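Local coordinates for arginyl-tRNA synthetase, putative (Plasmodium falciparum, PDB 5JLD), which probably attaches L-arginine to tRNA(Arg) at the expense of ATP, as a cytoplasmic class I aminoacyl-tRNA synthetase, at residues L97-D100 against Y101-S105. Sequence-based numbering, arbitrary orientation. Where two conformers were deposited one is given.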
loop_
_atom_site.group_PDB
_atom_site.type_symbol
_atom_site.label_atom_id
_atom_site.label_comp_id
_atom_site.label_asym_id
_atom_site.label_seq_id
_atom_site.Cartn_x
_atom_site.Cartn_y
_atom_site.Cartn_z
ATOM N N LEU A 97 -9.090 -13.836 23.715
ATOM C CA LEU A 97 -10.371 -13.164 23.707
ATOM C C LEU A 97 -11.470 -14.183 23.961
ATOM O O LEU A 97 -11.412 -15.300 23.457
ATOM C CB LEU A 97 -10.588 -12.450 22.374
ATOM C CG LEU A 97 -9.473 -11.459 22.070
ATOM C CD1 LEU A 97 -9.601 -10.958 20.658
ATOM C CD2 LEU A 97 -9.572 -10.313 23.066
ATOM N N SER A 98 -12.471 -13.796 24.738
ATOM C CA SER A 98 -13.617 -14.666 24.983
ATOM C C SER A 98 -14.456 -14.891 23.725
ATOM O O SER A 98 -14.451 -14.092 22.783
ATOM C CB SER A 98 -14.508 -14.077 26.074
ATOM O OG SER A 98 -15.157 -12.913 25.575
ATOM N N LYS A 99 -15.164 -16.008 23.735
ATOM C CA LYS A 99 -16.129 -16.383 22.718
ATOM C C LYS A 99 -17.201 -15.288 22.555
ATOM O O LYS A 99 -17.610 -14.939 21.436
ATOM C CB LYS A 99 -16.745 -17.743 23.120
ATOM C CG LYS A 99 -18.048 -18.138 22.456
ATOM C CD LYS A 99 -18.588 -19.435 23.082
ATOM C CE LYS A 99 -19.827 -19.930 22.353
ATOM N NZ LYS A 99 -20.963 -18.968 22.450
ATOM N N ASP A 100 -17.632 -14.716 23.675
ATOM C CA ASP A 100 -18.692 -13.717 23.622
ATOM C C ASP A 100 -18.197 -12.388 23.057
ATOM O O ASP A 100 -18.898 -11.757 22.260
ATOM C CB ASP A 100 -19.317 -13.492 24.996
ATOM C CG ASP A 100 -20.505 -12.544 24.934
ATOM O OD1 ASP A 100 -21.582 -12.964 24.453
ATOM O OD2 ASP A 100 -20.357 -11.376 25.350
ATOM N N TYR A 101 -16.996 -11.964 23.442
ATOM C CA TYR A 101 -16.446 -10.757 22.842
ATOM C C TYR A 101 -16.349 -10.889 21.320
ATOM O O TYR A 101 -16.704 -9.965 20.578
ATOM C CB TYR A 101 -15.059 -10.400 23.391
ATOM C CG TYR A 101 -14.487 -9.192 22.639
ATOM C CD1 TYR A 101 -14.991 -7.913 22.849
ATOM C CD2 TYR A 101 -13.477 -9.350 21.687
ATOM C CE1 TYR A 101 -14.480 -6.803 22.132
ATOM C CE2 TYR A 101 -12.963 -8.272 20.993
ATOM C CZ TYR A 101 -13.466 -7.002 21.207
ATOM O OH TYR A 101 -12.931 -5.952 20.482
ATOM N N ILE A 102 -15.852 -12.031 20.859
ATOM C CA ILE A 102 -15.681 -12.246 19.427
ATOM C C ILE A 102 -17.040 -12.271 18.710
ATOM O O ILE A 102 -17.205 -11.649 17.653
ATOM C CB ILE A 102 -14.905 -13.545 19.152
ATOM C CG1 ILE A 102 -13.504 -13.453 19.767
ATOM C CG2 ILE A 102 -14.793 -13.792 17.668
ATOM C CD1 ILE A 102 -12.668 -14.718 19.587
ATOM N N GLU A 103 -18.016 -12.953 19.305
ATOM C CA GLU A 103 -19.359 -13.041 18.720
ATOM C C GLU A 103 -20.043 -11.682 18.618
ATOM O O GLU A 103 -20.570 -11.312 17.560
ATOM C CB GLU A 103 -20.241 -13.999 19.535
ATOM C CG GLU A 103 -19.925 -15.456 19.303
ATOM C CD GLU A 103 -20.569 -16.392 20.321
ATOM O OE1 GLU A 103 -21.231 -15.914 21.270
ATOM O OE2 GLU A 103 -20.415 -17.613 20.156
ATOM N N THR A 104 -20.027 -10.941 19.719
ATOM C CA THR A 104 -20.615 -9.603 19.770
ATOM C C THR A 104 -19.924 -8.657 18.771
ATOM O O THR A 104 -20.585 -7.834 18.067
ATOM C CB THR A 104 -20.515 -9.012 21.205
ATOM O OG1 THR A 104 -21.154 -9.894 22.144
ATOM C CG2 THR A 104 -21.180 -7.638 21.284
ATOM N N SER A 105 -18.597 -8.782 18.689
ATOM C CA SER A 105 -17.835 -7.898 17.799
ATOM C C SER A 105 -18.233 -8.218 16.357
ATOM O O SER A 105 -18.513 -7.325 15.571
ATOM C CB SER A 105 -16.327 -8.054 18.015
ATOM O OG SER A 105 -15.936 -7.705 19.341
#
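A serine N-cap starts helix 99-108 where strand 93-97 ends: Ser-98 OG accepts the backbone N-H of Tyr-101 at 3.0 Å, with an N-H...O angle of 162°. A chi1 of 70° sets the hydroxyl between the backbone N and carbonyl carbon of its own residue, which turns OG over the first turn, where helical amides lack carbonyl partners. The regular i to i+4 pattern begins at the same residue, since Ser-98 O receives Ile-102 N at 3.1 Å.

Across the first turn, Lys-99 and Glu-103 form a salt bridge of 2.7 Å between NZ and OE2. The lysine chain runs extended and bends only at chi4 (-63°), bringing the ammonium to the syn side of OE2, slightly out of the carboxylate plane. OE2 is gripped a second time by the backbone N of Leu-507, tying the helix to the C-terminal part of the chain.

Asp-100 O takes two donors from Thr-104, N and OG1, each at 2.9 Å; they arrive from opposite faces of the carbonyl plane, the hydroxyl well above it.

On the apolar side Leu-97 CB lies 4.0 Å from Ile-102 CG1, and its CD2 approaches the Tyr-101 ring obliquely. Helix 510-520 packs on both aliphatic residues, while the phenol OH of Tyr-101 bonds to Glu-8. Side-chain capping followed by i to i+4 bonds is typical of a serine N-cap, here at the junction where strand 93-97, part of the antiparallel sheet of the N-terminal domain, passes into a helix.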